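Hypoxanthine-guanine phosphoribosyltransferase (Thermus thermophilus, PDB 3ACD) catalyses the magnesium-dependent salvage of purine bases, joining hypoxanthine or guanine to phosphoribosyl diphosphate to give IMP or GMP and diphosphate. Local coordinates at the interface of chains A and B. Numbering follows the deposited sequence. Chains: chain A/B, Hypoxanthine-guanine phosphoribosyltransferase.

The interface of chains A and B. Residues chain A 50, 53-54, 57, 159, 171; chain B 53-54, 57.
The guanidinium of B:Arg57 lies with one face on A:Ile50, whose CG2 methyl sits over its centre, 3.5 Å from CZ. In plane at its edge are the carboxylate oxygen OD1 of A:Asp54 and NH2 of A:Arg57. The same methyl also rests on one face of the A:Tyr159 ring, toward the rim, and thus sits in the corner formed by the guanidinium and the ring, whose planes stand 77° apart. A water lies in plane at the edge of the ring, which turns its CE1 toward NH1 of B:Arg57.

Tip to tip, B:Arg57 and A:Asp54 form an end-on, two-pronged salt bridge with nearly coplanar groups. NH1 donates to the syn lone pair of OD2 at 2.8 Å, and NH2 to the syn side of OD1 at 2.9 Å, both bonds fairly straight. The two-fold symmetry of the interface repeats this pair between A:Arg57 and B:Asp54. The OD1 atoms of A:Asp54 and B:Asp54 come within 4.4 Å of each other; each lies next to NH2 of both arginines, one across the interface and one in its own chain (a weak bond), which probably offsets the repulsion.

Within each chain the arginine is held by its own helix 49-56. The B:Arg57 chain bends at chi3 (-75°), which brings NE back to the carbonyl O of B:Ala53, above the carbonyl plane, while NH1 and NH2 still point across. A:Tyr159 OH helps to position the A:Asp54 carboxylate, donating to OD2 on the anti side, tilted 35° from the carboxylate plane, while NH1 of B:Arg57 uses the syn lone pair; OD2 is thereby shared by two donors. Beside the salt bridges the helices meet at A:Ala53 and B:Ala53, whose CB methyls touch tightly at 3.5 Å, with A:Ile50 CG1 beside the latter. This apolar patch and charged network belong to a two-fold symmetric interface of the two-chain assembly, which may be the biological dimer. Along its aliphatic stretch B:Arg57 packs CD against CA of A:Pro171, and the water at the tyrosine edge links its NH1 to the backbone O of A:Pro171, 2.6 Å from that oxygen.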
ATOM      1  N   ILE A  50      -1.152   3.976   1.478  1.00 12.63           N
ATOM      2  CA  ILE A  50       0.098   4.731   1.546  1.00  9.64           C
ATOM      3  C   ILE A  50       0.453   4.995   3.011  1.00 10.88           C
ATOM      4  O   ILE A  50       1.612   4.860   3.418  1.00 10.68           O
ATOM      5  CB  ILE A  50      -0.003   6.050   0.724  1.00 10.77           C
ATOM      6  CG1 ILE A  50      -0.181   5.690  -0.760  1.00 10.05           C
ATOM      7  CG2 ILE A  50       1.251   6.900   0.920  1.00 10.75           C
ATOM      8  CD1 ILE A  50      -0.090   6.857  -1.735  1.00 10.36           C
ATOM      9  N   ALA A  53       1.840   1.821   4.219  1.00  8.66           N
ATOM     10  CA  ALA A  53       3.204   1.605   3.737  1.00 10.84           C
ATOM     11  C   ALA A  53       4.238   2.399   4.531  1.00 11.25           C
ATOM     12  O   ALA A  53       5.297   1.875   4.878  1.00 10.41           O
ATOM     13  CB  ALA A  53       3.301   1.966   2.250  1.00  9.59           C
ATOM     14  N   ASP A  54       3.938   3.659   4.824  1.00 10.27           N
ATOM     15  CA  ASP A  54       4.878   4.486   5.579  1.00 11.59           C
ATOM     16  C   ASP A  54       4.896   4.129   7.062  1.00 11.80           C
ATOM     17  O   ASP A  54       5.958   4.084   7.685  1.00 12.04           O
ATOM     18  CB  ASP A  54       4.536   5.969   5.416  1.00 12.57           C
ATOM     19  CG  ASP A  54       4.761   6.470   4.005  1.00 13.13           C
ATOM     20  OD1 ASP A  54       5.289   5.700   3.175  1.00 14.31           O
ATOM     21  OD2 ASP A  54       4.414   7.635   3.724  1.00 12.07           O
ATOM     22  N   ARG A  57       6.854   0.825   8.095  1.00 13.52           N
ATOM     23  CA  ARG A  57       8.296   1.005   7.994  1.00 13.74           C
ATOM     24  C   ARG A  57       8.849   1.823   9.156  1.00 15.18           C
ATOM     25  O   ARG A  57      10.064   1.999   9.273  1.00 13.57           O
ATOM     26  CB  ARG A  57       8.657   1.666   6.663  1.00 14.09           C
ATOM     27  CG  ARG A  57       8.595   0.698   5.487  1.00 14.78           C
ATOM     28  CD  ARG A  57       8.959   1.372   4.180  1.00 12.92           C
ATOM     29  NE  ARG A  57       7.892   2.236   3.681  1.00 12.31           N
ATOM     30  CZ  ARG A  57       7.936   2.856   2.505  1.00 13.77           C
ATOM     31  NH1 ARG A  57       9.000   2.701   1.724  1.00 13.61           N
ATOM     32  NH2 ARG A  57       6.921   3.616   2.101  1.00 11.75           N
ATOM     33  N   TYR A 159      -2.242  11.442  -0.900  1.00 11.03           N
ATOM     34  CA  TYR A 159      -1.629  10.490   0.025  1.00 11.83           C
ATOM     35  C   TYR A 159      -2.520   9.251   0.208  1.00 10.99           C
ATOM     36  O   TYR A 159      -2.771   8.812   1.334  1.00 12.16           O
ATOM     37  CB  TYR A 159      -1.385  11.176   1.381  1.00 11.14           C
ATOM     38  CG  TYR A 159      -0.439  10.440   2.313  1.00 11.38           C
ATOM     39  CD1 TYR A 159       0.948  10.485   2.122  1.00 12.69           C
ATOM     40  CD2 TYR A 159      -0.929   9.694   3.383  1.00 11.35           C
ATOM     41  CE1 TYR A 159       1.819   9.799   2.982  1.00 12.96           C
ATOM     42  CE2 TYR A 159      -0.074   9.007   4.240  1.00 12.20           C
ATOM     43  CZ  TYR A 159       1.296   9.061   4.037  1.00 13.45           C
ATOM     44  OH  TYR A 159       2.127   8.360   4.885  1.00 13.39           O
ATOM     45  N   PRO A 171       1.682  13.310  -3.055  1.00 15.89           N
ATOM     46  CA  PRO A 171       2.470  12.996  -1.858  1.00 16.35           C
ATOM     47  C   PRO A 171       2.044  13.754  -0.602  1.00 16.06           C
ATOM     48  O   PRO A 171       2.548  13.496   0.495  1.00 15.56           O
ATOM     49  CB  PRO A 171       3.897  13.326  -2.291  1.00 17.86           C
ATOM     50  CG  PRO A 171       3.696  14.467  -3.239  1.00 20.06           C
ATOM     51  CD  PRO A 171       2.499  14.027  -4.053  1.00 18.38           C
TER
ATOM     52  N   ALA B  53       3.016   2.233  -3.228  1.00  8.66           N
ATOM     53  CA  ALA B  53       2.901   3.490  -2.491  1.00 10.84           C
ATOM     54  C   ALA B  53       4.005   4.481  -2.849  1.00 11.25           C
ATOM     55  O   ALA B  53       3.743   5.670  -3.033  1.00 10.41           O
ATOM     56  CB  ALA B  53       2.913   3.221  -0.982  1.00  9.59           C
ATOM     57  N   ASP B  54       5.240   4.000  -2.951  1.00 10.27           N
ATOM     58  CA  ASP B  54       6.352   4.887  -3.287  1.00 11.59           C
ATOM     59  C   ASP B  54       6.360   5.266  -4.765  1.00 11.80           C
ATOM     60  O   ASP B  54       6.623   6.417  -5.118  1.00 12.04           O
ATOM     61  CB  ASP B  54       7.687   4.232  -2.922  1.00 12.57           C
ATOM     62  CG  ASP B  54       7.871   4.073  -1.427  1.00 13.13           C
ATOM     63  OD1 ASP B  54       7.016   4.569  -0.664  1.00 14.31           O
ATOM     64  OD2 ASP B  54       8.871   3.453  -1.013  1.00 12.07           O
ATOM     65  N   ARG B  57       3.725   8.004  -5.937  1.00 13.52           N
ATOM     66  CA  ARG B  57       4.091   9.333  -5.466  1.00 13.74           C
ATOM     67  C   ARG B  57       5.233   9.930  -6.283  1.00 15.18           C
ATOM     68  O   ARG B  57       5.613  11.084  -6.075  1.00 13.57           O
ATOM     69  CB  ARG B  57       4.468   9.289  -3.985  1.00 14.09           C
ATOM     70  CG  ARG B  57       3.253   9.191  -3.070  1.00 14.78           C
ATOM     71  CD  ARG B  57       3.648   9.150  -1.608  1.00 12.92           C
ATOM     72  NE  ARG B  57       4.200   7.856  -1.213  1.00 12.31           N
ATOM     73  CZ  ARG B  57       4.526   7.545   0.038  1.00 13.77           C
ATOM     74  NH1 ARG B  57       4.354   8.444   1.001  1.00 13.61           N
ATOM     75  NH2 ARG B  57       5.008   6.341   0.333  1.00 11.75           N
TER
HETATM   76  O   HOH W   1       4.249  11.499   0.856  1.00 13.88           O